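Local coordinates for protein carbon monoxide dehydrogenase (Thermococcus sp. AM4, PDB 6T7J) that probably catalyses the oxidation of carbon monoxide to carbon dioxide, passing the electrons on through iron-sulfur clusters to ferredoxin, and is seen here without nickel in its active-site cluster, at residues Val20-Glu25 and Arg403-Lys408; Cys58-Cys63 and Lys74-Ala79; Phe119-Leu124 and Glu379-Ile384; His218-Ser223 and Ile563-Val568; Pro247-Ala252 and Lys410-Ala415. One frame throughout, in Å; residues are numbered along the deposited sequence.

Contact 1 (Val20-Glu25 and Arg403-Lys408); sequences VAELIE and RVHIPK
Glu22 and His405 form the polar half of this contact. The imidazole donates from NE2 to Glu22 OE1 at 2.6 Å with an N-H...O angle of 177°, and the oxygen sits in the ring plane. It is met nearly along its own C-O bond, yet the carboxylate as a whole is turned 72° from the imidazole. CG of His405 is anti to the backbone N (chi1 176°), while Glu22 brings its acid up on a chain that stays extended beyond CG. This is a His-carboxylate hydrogen bond, and it joins helix 20-30, near the N-terminus, to the irregular loop between helix 381-395 and strand 411-415. The nearby negative charge would be expected to make the imidazole more basic.

Apolar contact comes from the next residue of the helix. Leu23 and Pro407 meet tip to tip, CD1 of the leucine 3.6 Å from CG of the proline. The same methyl group, Leu23 CD1, also touches the edge of the histidine at His405 CD2, 3.7 Å away and near the ring plane. Leu327 of helix 325-330 packs against Leu23 as well, and Lys26, one turn on, reaches Arg403 O through its NZ.

Contact 2 (Cys58-Cys63 and Lys74-Ala79); sequences CAMGPC and KGVCGA. With SF4 (iron/sulfur cluster), chain D.
Val76 stands between Met60 and Cys63 and offers one methyl to each. Its CG1 lies 3.9 Å from Met60 SD, the two side chains crossing at a slant, and its CG2 is 3.4 Å from Cys63 SG. The Met60 chain bends at chi3 (-68°), and its CE comes 3.7 Å from sulfide S2 of the iron-sulfur cluster. Cys63 SG receives the backbone N-H of Val76 at 3.1 Å, and at 164° the bond is fairly straight. That thiolate also lies beside iron FE3, so the bond may draw off some of its charge. Cys77 SG binds FE1 at 2.3 Å and Cys58 SG binds FE4 at 2.5 Å. Gly61 brings its CA to 3.6 Å from sulfide S1. The second subunit packs on both loops, its Gln45 bonding to Met60 O and its Arg38 to Val76 O. Two type I turns, Cys58-Gly61 and Gly75-Gly78, carry Cys58 and Cys77; with Cys63 and with Cys55, also in the pocket, the spacing is C-x2-C-x4-C-x13-C. This is consistent with the B-cluster, the [4Fe-4S] electron-transfer site of nickel CO dehydrogenases.

Contact 3 (Phe119-Leu124 and Glu379-Ile384); sequences FQYYKL and EKADEI
Phe119 and Glu379 bring the two backbones within 5.2 Å, CA to CA, where a type I turn, Phe119-Tyr122, meets the N-terminal end of helix 381-395 with Lys380 at its N-cap. The turn belongs to the loop linking helix 81-115 to helix 127-136, so this is loop-to-helix-end packing. Tyr121 does most of the work. Its ring lies against Asp382 in a CH-pi contact, Asp382 CB being 3.8 Å from the ring centroid, and the carboxylate stacks with its plane only 10° from the ring. Asp382 OD1 sits 3.2 Å from Tyr121 CD1, while at the ring edge Glu379 O approaches Tyr121 CE2 to 3.5 Å. Lys276 supplies the charge partner: its NZ forms a salt bridge with Asp382 OD1 and a hydrogen bond with Tyr121 O. Phe119 crosses the Glu379 side chain at about a right angle. Tyr122, its OH hydrogen-bonded to Ile272 O, rests its CE2 on Ala381 CB at 4.0 Å.

Contact 4 (His218-Ser223 and Ile563-Val568); sequences HGIRTS and IGTYFV
Ser223 on helix 212-242 meets Thr565 and Tyr566 on helix 558-569 in a nearly perpendicular helix-helix crossing: the axes pass 8.3 Å apart at -99°. The small serine lets the backbones close in, with Ser223 CA only 4.7 Å from Tyr566 CA. Along the second helix, Ile563 turns its side chain away, onto His100 of helix 81-115, but its carbonyl oxygen sits over the centre of the Tyr566 ring, 3.6 Å above the plane.

Thr565 comes next and points its methyl into the junction. CG2 is anti to the backbone N, while OG1 stands beside it; CG2 lies 3.5 Å from Ser223 OG and also touches Ile220. The hydroxyl is taken up within its own helix, OG1 bonding to Val561 O. Ser223 OG likewise turns back to its own helix, three residues earlier, donating to Ile220 O at 2.7 Å, well to the side of the carbonyl direction (C=O...O 119°).

At Tyr566, CG stands between the backbone N and the carbonyl carbon (chi1 76°), and the ring packs on Cys525 and Leu529 of helix 525-538, which Phe567 also meets. The packing against the first helix is tight here, Tyr566 CB lying 3.1 Å from Ser223 O.

Contact 5 (Pro247-Ala252 and Lys410-Ala415); sequences PLKAEA and KMEAIA
A two-stranded antiparallel ribbon pairs Leu248-Ala252 with Met411-Ala415, its strand directions 142° apart. Three hydrogen-bonded pairs hold it: Leu248 with Ala415, Ala250 with Ala413 and Ala252 with Met411. Each makes two backbone bonds, as in Ala250 N to Ala413 O and Ala413 N to Ala250 O, both 2.9 Å. Between them, the non-hydrogen-bonded pairs Lys249-Ile414 and Glu251-Glu412 add CA-H...O contacts, among them Lys249 CA to Ala413 O at 3.3 Å.

One face of the ribbon, rich in alanine, rests on helices that follow strands of the chain's two parallel sheets: Ala250 and Ala415 on Leu311 of helix 304-314, Ala252 and Ala413 on Ala487 of helix 480-489. The other face carries the charges. Lys249 runs beside Ile414, pointing the same way, with Lys249 CG 3.7 Å from Ile414 CG1; it bends at chi3 (-59°), and its NZ forms a salt bridge, 2.5 Å, with Glu412 OE1, on the syn side but 24° out of the carboxylate plane. Lys410 and Glu251 make a second, weaker salt bridge, Lys410 NZ lying 3.4 Å from Glu251 OE2, while the aliphatic part of the lysine touches the acid at Lys410 CD and Glu251 OE2, 3.3 Å apart.

Contacts 1 and 5 adjoin in sequence, since the loop that meets helix 20-30 leads straight into strand 411-415; their centres are about 22 Å apart. The helix of contact 3, 381-395, precedes that loop, and the nearest atoms of contacts 3 and 5 are about 17 Å apart. Contact 4 is on the opposite side of the chain's centre from contacts 1 and 5, yet helix 212-242 is followed in the chain by strand 248-252. Contact 2 supplies three of the cysteines around the [4Fe-4S] cluster at the subunit interface; in contact 4 the Tyr566 side chain is about 11 Å from the broken, nickel-free active-site cluster. The centres of contacts 2 and 4 are about 27 Å apart.

Contact 1 (Val20-Glu25 and Arg403-Lys408)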
# COMPACT_ATOMS: atom_id res chain seq x y z
N VAL A 20 -34.15 -12.17 2.77
CA VAL A 20 -33.42 -10.96 3.15
C VAL A 20 -34.38 -9.90 3.67
O VAL A 20 -34.10 -9.23 4.67
CB VAL A 20 -32.59 -10.45 1.95
CG1 VAL A 20 -31.99 -9.09 2.26
CG2 VAL A 20 -31.51 -11.45 1.59
N ALA A 21 -35.53 -9.74 3.01
CA ALA A 21 -36.49 -8.73 3.43
C ALA A 21 -37.00 -8.99 4.84
O ALA A 21 -37.05 -8.08 5.67
CB ALA A 21 -37.66 -8.68 2.43
N GLU A 22 -37.40 -10.24 5.12
CA GLU A 22 -37.91 -10.58 6.44
C GLU A 22 -36.91 -10.22 7.53
O GLU A 22 -37.28 -9.67 8.57
CB GLU A 22 -38.25 -12.07 6.52
CG GLU A 22 -38.59 -12.75 5.20
CD GLU A 22 -38.76 -14.25 5.36
OE1 GLU A 22 -38.63 -14.75 6.49
OE2 GLU A 22 -39.02 -14.93 4.34
N LEU A 23 -35.62 -10.49 7.28
CA LEU A 23 -34.62 -10.26 8.31
C LEU A 23 -34.26 -8.78 8.44
O LEU A 23 -33.96 -8.33 9.55
CB LEU A 23 -33.37 -11.09 8.01
CG LEU A 23 -33.33 -12.48 8.66
CD1 LEU A 23 -34.68 -13.17 8.62
CD2 LEU A 23 -32.28 -13.33 7.98
N ILE A 24 -34.32 -8.02 7.35
CA ILE A 24 -34.16 -6.57 7.47
C ILE A 24 -35.28 -5.99 8.31
O ILE A 24 -35.05 -5.12 9.17
CB ILE A 24 -34.08 -5.92 6.08
CG1 ILE A 24 -32.83 -6.40 5.34
CG2 ILE A 24 -34.08 -4.40 6.19
CD1 ILE A 24 -32.70 -5.83 3.95
N GLU A 25 -36.51 -6.47 8.11
CA GLU A 25 -37.62 -5.97 8.92
C GLU A 25 -37.49 -6.41 10.38
O GLU A 25 -37.85 -5.65 11.29
CB GLU A 25 -38.94 -6.44 8.35
CG GLU A 25 -39.07 -6.24 6.89
CD GLU A 25 -40.24 -6.98 6.38
OE1 GLU A 25 -40.30 -7.29 5.16
OE2 GLU A 25 -41.17 -7.17 7.20
N ARG A 403 -36.91 -15.21 19.97
CA ARG A 403 -36.52 -14.24 18.96
C ARG A 403 -35.87 -14.90 17.74
O ARG A 403 -35.07 -14.27 17.04
CB ARG A 403 -35.59 -13.19 19.54
CG ARG A 403 -36.09 -12.54 20.82
CD ARG A 403 -34.95 -11.90 21.59
NE ARG A 403 -34.23 -10.92 20.78
CZ ARG A 403 -33.00 -10.50 21.03
NH1 ARG A 403 -32.42 -9.61 20.24
NH2 ARG A 403 -32.33 -10.99 22.08
N VAL A 404 -36.19 -16.16 17.48
CA VAL A 404 -35.59 -16.92 16.39
C VAL A 404 -36.53 -16.89 15.19
O VAL A 404 -37.72 -17.21 15.32
CB VAL A 404 -35.28 -18.37 16.81
CG1 VAL A 404 -35.04 -19.24 15.58
CG2 VAL A 404 -34.08 -18.40 17.74
N HIS A 405 -36.00 -16.50 14.03
CA HIS A 405 -36.75 -16.53 12.77
C HIS A 405 -35.76 -16.90 11.67
O HIS A 405 -35.04 -16.04 11.15
CB HIS A 405 -37.43 -15.20 12.49
CG HIS A 405 -38.13 -15.15 11.16
ND1 HIS A 405 -39.48 -15.37 11.02
CD2 HIS A 405 -37.66 -14.92 9.91
CE1 HIS A 405 -39.82 -15.26 9.75
NE2 HIS A 405 -38.73 -14.99 9.05
N ILE A 406 -35.74 -18.18 11.31
CA ILE A 406 -34.93 -18.67 10.20
C ILE A 406 -35.82 -18.73 8.97
O ILE A 406 -36.86 -19.40 9.01
CB ILE A 406 -34.33 -20.05 10.51
CG1 ILE A 406 -33.48 -19.99 11.78
CG2 ILE A 406 -33.51 -20.56 9.34
CD1 ILE A 406 -33.03 -21.35 12.29
N PRO A 407 -35.48 -18.04 7.88
CA PRO A 407 -36.29 -18.16 6.66
C PRO A 407 -36.22 -19.58 6.10
O PRO A 407 -35.14 -20.15 5.96
CB PRO A 407 -35.67 -17.13 5.71
CG PRO A 407 -34.92 -16.19 6.61
CD PRO A 407 -34.43 -17.02 7.75
N LYS A 408 -37.40 -20.13 5.79
CA LYS A 408 -37.50 -21.48 5.23
C LYS A 408 -36.66 -21.65 3.98
O LYS A 408 -36.20 -22.76 3.68
CB LYS A 408 -38.97 -21.80 4.91
CG LYS A 408 -39.40 -23.26 5.11
CD LYS A 408 -38.77 -24.21 4.08
CE LYS A 408 -39.21 -25.65 4.26
NZ LYS A 408 -38.67 -26.52 3.17

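Contact 2 (Cys58-Cys63 and Lys74-Ala79)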
# COMPACT_ATOMS: atom_id res chain seq x y z
N CYS A 58 -1.24 13.58 1.15
CA CYS A 58 -0.28 14.34 1.90
C CYS A 58 -0.96 15.30 2.82
O CYS A 58 -2.14 15.50 2.73
CB CYS A 58 0.73 15.02 0.98
SG CYS A 58 0.34 16.62 0.34
N ALA A 59 -0.21 15.88 3.74
CA ALA A 59 -0.76 16.80 4.71
C ALA A 59 -1.11 18.16 4.18
O ALA A 59 -1.66 18.95 4.90
CB ALA A 59 0.13 16.90 5.92
N MET A 60 -0.74 18.48 2.95
CA MET A 60 -1.21 19.72 2.36
C MET A 60 -2.65 19.62 1.88
O MET A 60 -3.25 20.65 1.56
CB MET A 60 -0.31 20.11 1.19
CG MET A 60 1.17 20.07 1.50
SD MET A 60 2.14 20.94 0.26
CE MET A 60 1.92 19.88 -1.17
N GLY A 61 -3.21 18.42 1.83
CA GLY A 61 -4.60 18.23 1.50
C GLY A 61 -5.48 18.29 2.74
O GLY A 61 -5.06 18.78 3.79
N PRO A 62 -6.72 17.79 2.64
CA PRO A 62 -7.31 17.13 1.46
C PRO A 62 -7.56 18.11 0.32
O PRO A 62 -7.84 19.28 0.57
CB PRO A 62 -8.64 16.57 2.00
CG PRO A 62 -8.57 16.70 3.50
CD PRO A 62 -7.67 17.85 3.76
N CYS A 63 -7.45 17.65 -0.92
CA CYS A 63 -7.67 18.48 -2.08
C CYS A 63 -8.80 17.91 -2.93
O CYS A 63 -8.85 16.70 -3.18
CB CYS A 63 -6.42 18.61 -2.96
SG CYS A 63 -5.11 19.72 -2.41
N LYS A 74 -6.75 22.09 -9.73
CA LYS A 74 -5.51 21.41 -9.38
C LYS A 74 -5.33 21.43 -7.87
O LYS A 74 -5.72 22.38 -7.19
CB LYS A 74 -4.30 22.06 -10.06
CG LYS A 74 -4.19 21.73 -11.54
CD LYS A 74 -3.11 22.53 -12.21
CE LYS A 74 -2.39 21.67 -13.21
NZ LYS A 74 -1.01 22.08 -13.23
N GLY A 75 -4.74 20.35 -7.34
CA GLY A 75 -4.44 20.27 -5.93
C GLY A 75 -3.29 21.17 -5.54
O GLY A 75 -2.66 21.84 -6.36
N VAL A 76 -3.00 21.18 -4.23
CA VAL A 76 -1.92 22.03 -3.71
C VAL A 76 -0.60 21.68 -4.38
O VAL A 76 0.20 22.57 -4.72
CB VAL A 76 -1.84 21.91 -2.18
CG1 VAL A 76 -0.69 22.73 -1.64
CG2 VAL A 76 -3.15 22.36 -1.54
N CYS A 77 -0.35 20.39 -4.59
CA CYS A 77 0.86 19.91 -5.26
C CYS A 77 0.86 20.20 -6.75
O CYS A 77 1.92 20.09 -7.38
CB CYS A 77 1.00 18.40 -5.04
SG CYS A 77 -0.16 17.42 -6.00
N GLY A 78 -0.28 20.55 -7.33
CA GLY A 78 -0.41 20.69 -8.76
C GLY A 78 -1.02 19.50 -9.47
O GLY A 78 -1.07 19.51 -10.71
N ALA A 79 -1.48 18.49 -8.74
CA ALA A 79 -2.02 17.29 -9.37
C ALA A 79 -3.38 17.59 -9.99
O ALA A 79 -4.29 18.08 -9.32
CB ALA A 79 -2.15 16.15 -8.36
FE1 SF4 D . -1.22 16.78 -4.06
FE2 SF4 D . -3.03 14.96 -3.11
FE3 SF4 D . -3.38 17.66 -2.51
FE4 SF4 D . -1.32 16.10 -1.51
S1 SF4 D . -3.57 15.88 -1.07
S2 SF4 D . -1.17 18.27 -2.32
S3 SF4 D . -0.74 14.69 -3.22
S4 SF4 D . -3.46 16.68 -4.58

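Contact 3 (Phe119-Leu124 and Glu379-Ile384)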
# COMPACT_ATOMS: atom_id res chain seq x y z
N PHE A 119 3.55 -29.59 10.35
CA PHE A 119 2.11 -29.49 10.60
C PHE A 119 1.46 -30.81 10.21
O PHE A 119 0.87 -30.95 9.14
CB PHE A 119 1.51 -28.32 9.84
CG PHE A 119 2.15 -26.99 10.13
CD1 PHE A 119 2.46 -26.63 11.42
CD2 PHE A 119 2.43 -26.11 9.10
CE1 PHE A 119 3.05 -25.41 11.69
CE2 PHE A 119 3.02 -24.88 9.36
CZ PHE A 119 3.33 -24.53 10.66
N GLN A 120 1.55 -31.79 11.11
CA GLN A 120 1.01 -33.10 10.80
C GLN A 120 -0.51 -33.14 10.80
O GLN A 120 -1.08 -34.19 10.49
CB GLN A 120 1.56 -34.14 11.77
CG GLN A 120 3.06 -34.07 11.98
CD GLN A 120 3.78 -35.32 11.50
OE1 GLN A 120 3.66 -36.39 12.09
NE2 GLN A 120 4.53 -35.18 10.41
N TYR A 121 -1.19 -32.04 11.13
CA TYR A 121 -2.63 -31.97 10.96
C TYR A 121 -3.03 -31.66 9.53
O TYR A 121 -4.23 -31.56 9.24
CB TYR A 121 -3.23 -30.93 11.91
CG TYR A 121 -3.30 -31.38 13.34
CD1 TYR A 121 -3.99 -32.53 13.70
CD2 TYR A 121 -2.66 -30.66 14.35
CE1 TYR A 121 -4.05 -32.95 15.02
CE2 TYR A 121 -2.71 -31.07 15.66
CZ TYR A 121 -3.41 -32.21 16.00
OH TYR A 121 -3.46 -32.62 17.31
N TYR A 122 -2.07 -31.49 8.62
CA TYR A 122 -2.34 -31.19 7.23
C TYR A 122 -1.55 -32.14 6.34
O TYR A 122 -0.40 -32.47 6.63
CB TYR A 122 -1.99 -29.73 6.90
CG TYR A 122 -2.83 -28.73 7.65
CD1 TYR A 122 -4.02 -28.26 7.12
CD2 TYR A 122 -2.43 -28.25 8.90
CE1 TYR A 122 -4.80 -27.34 7.80
CE2 TYR A 122 -3.20 -27.34 9.59
CZ TYR A 122 -4.38 -26.89 9.04
OH TYR A 122 -5.16 -25.97 9.72
N LYS A 123 -2.19 -32.57 5.25
CA LYS A 123 -1.66 -33.59 4.36
C LYS A 123 -1.27 -32.97 3.02
O LYS A 123 -1.60 -31.82 2.71
CB LYS A 123 -2.70 -34.69 4.12
CG LYS A 123 -2.88 -35.67 5.27
CD LYS A 123 -4.14 -35.38 6.07
CE LYS A 123 -3.89 -35.53 7.57
NZ LYS A 123 -5.06 -35.08 8.37
N LEU A 124 -0.54 -33.76 2.23
CA LEU A 124 -0.42 -33.54 0.80
C LEU A 124 -1.40 -34.51 0.15
O LEU A 124 -1.09 -35.69 -0.03
CB LEU A 124 1.01 -33.77 0.32
CG LEU A 124 2.08 -32.79 0.82
CD1 LEU A 124 3.46 -33.23 0.34
CD2 LEU A 124 1.77 -31.38 0.35
N GLU A 379 0.04 -25.63 14.05
CA GLU A 379 0.61 -26.76 14.78
C GLU A 379 -0.37 -27.35 15.79
O GLU A 379 -0.35 -28.56 16.03
CB GLU A 379 1.90 -26.34 15.48
CG GLU A 379 2.92 -27.46 15.60
CD GLU A 379 4.14 -27.07 16.40
OE1 GLU A 379 5.04 -26.41 15.84
OE2 GLU A 379 4.20 -27.43 17.60
N LYS A 380 -1.22 -26.52 16.40
CA LYS A 380 -2.23 -26.98 17.34
C LYS A 380 -3.64 -26.83 16.76
O LYS A 380 -4.60 -26.55 17.49
CB LYS A 380 -2.12 -26.23 18.67
CG LYS A 380 -0.80 -26.44 19.40
CD LYS A 380 -0.69 -27.86 19.95
CE LYS A 380 0.70 -28.13 20.52
NZ LYS A 380 0.84 -29.54 20.98
N ALA A 381 -3.77 -27.05 15.45
CA ALA A 381 -5.00 -26.71 14.74
C ALA A 381 -6.20 -27.45 15.31
O ALA A 381 -7.25 -26.85 15.58
CB ALA A 381 -4.83 -27.03 13.25
N ASP A 382 -6.08 -28.77 15.49
CA ASP A 382 -7.22 -29.56 15.94
C ASP A 382 -7.65 -29.17 17.35
O ASP A 382 -8.85 -29.15 17.65
CB ASP A 382 -6.89 -31.05 15.86
CG ASP A 382 -7.18 -31.64 14.49
OD1 ASP A 382 -6.77 -31.03 13.47
OD2 ASP A 382 -7.81 -32.71 14.42
N GLU A 383 -6.70 -28.85 18.22
CA GLU A 383 -7.04 -28.46 19.58
C GLU A 383 -7.80 -27.13 19.61
O GLU A 383 -8.81 -27.00 20.31
CB GLU A 383 -5.78 -28.37 20.44
CG GLU A 383 -5.21 -29.73 20.84
CD GLU A 383 -4.10 -30.20 19.91
OE1 GLU A 383 -3.13 -30.81 20.41
OE2 GLU A 383 -4.20 -29.95 18.69
N ILE A 384 -7.33 -26.15 18.83
CA ILE A 384 -8.02 -24.86 18.76
C ILE A 384 -9.41 -25.03 18.16
O ILE A 384 -10.38 -24.42 18.62
CB ILE A 384 -7.18 -23.85 17.97
CG1 ILE A 384 -5.73 -23.83 18.46
CG2 ILE A 384 -7.78 -22.45 18.07
CD1 ILE A 384 -5.53 -23.08 19.76

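Contact 4 (His218-Ser223 and Ile563-Val568)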
# COMPACT_ATOMS: atom_id res chain seq x y z
N HIS A 218 1.40 0.24 -14.28
CA HIS A 218 1.89 -0.47 -13.11
C HIS A 218 0.75 -1.13 -12.34
O HIS A 218 0.95 -2.18 -11.73
CB HIS A 218 2.68 0.45 -12.19
CG HIS A 218 3.24 -0.26 -11.00
ND1 HIS A 218 2.79 -0.05 -9.71
CD2 HIS A 218 4.21 -1.21 -10.90
CE1 HIS A 218 3.46 -0.81 -8.88
NE2 HIS A 218 4.32 -1.53 -9.57
N GLY A 219 -0.43 -0.52 -12.34
CA GLY A 219 -1.59 -1.20 -11.79
C GLY A 219 -1.88 -2.51 -12.51
O GLY A 219 -2.23 -3.51 -11.88
N ILE A 220 -1.73 -2.51 -13.83
CA ILE A 220 -1.87 -3.74 -14.61
C ILE A 220 -0.83 -4.77 -14.17
O ILE A 220 -1.15 -5.95 -13.96
CB ILE A 220 -1.77 -3.43 -16.12
CG1 ILE A 220 -3.11 -2.91 -16.65
CG2 ILE A 220 -1.32 -4.67 -16.89
CD1 ILE A 220 -2.99 -2.11 -17.92
N ARG A 221 0.42 -4.33 -14.01
CA ARG A 221 1.48 -5.23 -13.57
C ARG A 221 1.17 -5.83 -12.19
O ARG A 221 1.37 -7.03 -11.96
CB ARG A 221 2.82 -4.49 -13.54
CG ARG A 221 3.96 -5.29 -12.92
CD ARG A 221 5.32 -4.82 -13.43
NE ARG A 221 5.60 -3.43 -13.09
CZ ARG A 221 6.66 -2.75 -13.50
NH1 ARG A 221 7.56 -3.34 -14.28
NH2 ARG A 221 6.83 -1.49 -13.14
N THR A 222 0.67 -5.00 -11.27
CA THR A 222 0.35 -5.48 -9.93
C THR A 222 -0.83 -6.45 -9.94
O THR A 222 -0.81 -7.48 -9.25
CB THR A 222 0.06 -4.29 -9.01
OG1 THR A 222 1.18 -3.39 -9.02
CG2 THR A 222 -0.19 -4.76 -7.58
N SER A 223 -1.86 -6.13 -10.73
CA SER A 223 -2.98 -7.05 -10.87
C SER A 223 -2.53 -8.38 -11.45
O SER A 223 -3.03 -9.44 -11.06
CB SER A 223 -4.06 -6.42 -11.76
OG SER A 223 -3.69 -6.52 -13.13
N ILE A 563 -9.06 -7.92 -9.24
CA ILE A 563 -9.52 -9.04 -10.07
C ILE A 563 -9.95 -8.55 -11.44
O ILE A 563 -9.57 -9.12 -12.47
CB ILE A 563 -10.65 -9.80 -9.36
CG1 ILE A 563 -10.12 -10.57 -8.15
CG2 ILE A 563 -11.34 -10.75 -10.33
CD1 ILE A 563 -11.20 -10.99 -7.18
N GLY A 564 -10.76 -7.49 -11.48
CA GLY A 564 -11.19 -6.94 -12.75
C GLY A 564 -10.02 -6.43 -13.58
O GLY A 564 -9.99 -6.61 -14.80
N THR A 565 -9.04 -5.81 -12.92
CA THR A 565 -7.89 -5.30 -13.65
C THR A 565 -7.06 -6.43 -14.25
O THR A 565 -6.60 -6.32 -15.39
CB THR A 565 -7.03 -4.42 -12.74
OG1 THR A 565 -7.83 -3.36 -12.20
CG2 THR A 565 -5.87 -3.82 -13.53
N TYR A 566 -6.86 -7.53 -13.51
CA TYR A 566 -6.07 -8.60 -14.10
C TYR A 566 -6.88 -9.44 -15.08
O TYR A 566 -6.29 -10.11 -15.93
CB TYR A 566 -5.40 -9.47 -13.02
CG TYR A 566 -6.22 -10.48 -12.23
CD1 TYR A 566 -6.87 -11.55 -12.84
CD2 TYR A 566 -6.27 -10.41 -10.84
CE1 TYR A 566 -7.58 -12.48 -12.11
CE2 TYR A 566 -6.98 -11.34 -10.10
CZ TYR A 566 -7.63 -12.36 -10.73
OH TYR A 566 -8.33 -13.29 -9.99
N PHE A 567 -8.21 -9.41 -14.99
CA PHE A 567 -9.01 -9.95 -16.08
C PHE A 567 -8.78 -9.14 -17.35
O PHE A 567 -8.40 -9.69 -18.39
CB PHE A 567 -10.49 -9.96 -15.70
CG PHE A 567 -10.92 -11.20 -14.97
CD1 PHE A 567 -10.16 -12.36 -15.05
CD2 PHE A 567 -12.06 -11.21 -14.19
CE1 PHE A 567 -10.54 -13.50 -14.38
CE2 PHE A 567 -12.45 -12.36 -13.52
CZ PHE A 567 -11.69 -13.50 -13.61
N VAL A 568 -8.95 -7.82 -17.27
CA VAL A 568 -8.66 -6.95 -18.42
C VAL A 568 -7.27 -7.25 -18.96
O VAL A 568 -7.10 -7.52 -20.16
CB VAL A 568 -8.82 -5.47 -18.03
CG1 VAL A 568 -8.26 -4.58 -19.13
CG2 VAL A 568 -10.28 -5.14 -17.75

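Contact 5 (Pro247-Ala252 and Lys410-Ala415)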
# COMPACT_ATOMS: atom_id res chain seq x y z
N PRO A 247 -17.27 -32.31 -8.68
CA PRO A 247 -18.70 -31.97 -8.59
C PRO A 247 -19.39 -32.67 -7.42
O PRO A 247 -19.17 -33.85 -7.16
CB PRO A 247 -19.26 -32.44 -9.93
CG PRO A 247 -18.10 -32.37 -10.86
CD PRO A 247 -16.90 -32.76 -10.03
N LEU A 248 -20.21 -31.90 -6.71
CA LEU A 248 -21.01 -32.41 -5.60
C LEU A 248 -22.25 -31.54 -5.48
O LEU A 248 -22.41 -30.55 -6.21
CB LEU A 248 -20.20 -32.42 -4.30
CG LEU A 248 -19.53 -31.10 -3.87
CD1 LEU A 248 -20.46 -30.25 -3.02
CD2 LEU A 248 -18.24 -31.39 -3.12
N LYS A 249 -23.13 -31.90 -4.55
CA LYS A 249 -24.36 -31.17 -4.32
C LYS A 249 -24.45 -30.75 -2.86
O LYS A 249 -23.96 -31.45 -1.96
CB LYS A 249 -25.59 -32.01 -4.69
CG LYS A 249 -25.57 -32.51 -6.13
CD LYS A 249 -26.97 -32.87 -6.60
CE LYS A 249 -27.58 -33.96 -5.72
NZ LYS A 249 -29.05 -34.09 -5.96
N ALA A 250 -25.07 -29.61 -2.62
CA ALA A 250 -25.25 -29.09 -1.27
C ALA A 250 -26.40 -28.09 -1.28
O ALA A 250 -27.09 -27.91 -2.29
CB ALA A 250 -23.95 -28.47 -0.74
N GLU A 251 -26.61 -27.44 -0.14
CA GLU A 251 -27.73 -26.52 0.06
C GLU A 251 -27.23 -25.09 0.20
O GLU A 251 -26.08 -24.84 0.58
CB GLU A 251 -28.54 -26.92 1.29
CG GLU A 251 -29.03 -28.35 1.27
CD GLU A 251 -30.48 -28.46 0.83
OE1 GLU A 251 -30.84 -27.85 -0.20
OE2 GLU A 251 -31.26 -29.15 1.52
N ALA A 252 -28.12 -24.15 -0.10
CA ALA A 252 -27.80 -22.73 -0.14
C ALA A 252 -28.95 -21.94 0.45
O ALA A 252 -30.09 -22.41 0.51
CB ALA A 252 -27.51 -22.26 -1.57
N LYS A 410 -34.53 -22.42 1.05
CA LYS A 410 -33.35 -23.26 0.90
C LYS A 410 -33.32 -23.72 -0.54
O LYS A 410 -34.36 -23.94 -1.16
CB LYS A 410 -33.41 -24.44 1.88
CG LYS A 410 -32.29 -25.46 1.76
CD LYS A 410 -32.27 -26.38 2.97
CE LYS A 410 -33.66 -26.91 3.31
NZ LYS A 410 -33.62 -28.30 3.84
N MET A 411 -32.12 -23.86 -1.10
CA MET A 411 -32.01 -24.21 -2.51
C MET A 411 -30.91 -25.23 -2.71
O MET A 411 -29.89 -25.18 -2.04
CB MET A 411 -31.74 -22.96 -3.36
CG MET A 411 -31.66 -23.23 -4.86
SD MET A 411 -33.09 -24.13 -5.50
CE MET A 411 -34.31 -22.82 -5.59
N GLU A 412 -31.11 -26.15 -3.65
CA GLU A 412 -30.07 -27.11 -3.98
C GLU A 412 -29.12 -26.52 -5.01
O GLU A 412 -29.54 -25.76 -5.89
CB GLU A 412 -30.67 -28.41 -4.51
CG GLU A 412 -29.62 -29.47 -4.79
CD GLU A 412 -30.22 -30.85 -4.96
OE1 GLU A 412 -29.67 -31.64 -5.74
OE2 GLU A 412 -31.24 -31.13 -4.30
N ALA A 413 -27.84 -26.86 -4.88
CA ALA A 413 -26.82 -26.34 -5.78
C ALA A 413 -25.77 -27.40 -6.03
O ALA A 413 -25.31 -28.07 -5.09
CB ALA A 413 -26.17 -25.08 -5.20
N ILE A 414 -25.39 -27.56 -7.29
CA ILE A 414 -24.28 -28.42 -7.69
C ILE A 414 -23.05 -27.54 -7.82
O ILE A 414 -23.00 -26.66 -8.69
CB ILE A 414 -24.59 -29.16 -9.00
CG1 ILE A 414 -25.83 -30.04 -8.84
CG2 ILE A 414 -23.39 -30.00 -9.43
CD1 ILE A 414 -26.23 -30.76 -10.10
N ALA A 415 -22.06 -27.78 -6.97
CA ALA A 415 -20.83 -27.00 -6.95
C ALA A 415 -19.63 -27.92 -7.18
O ALA A 415 -19.78 -29.13 -7.41
CB ALA A 415 -20.69 -26.24 -5.63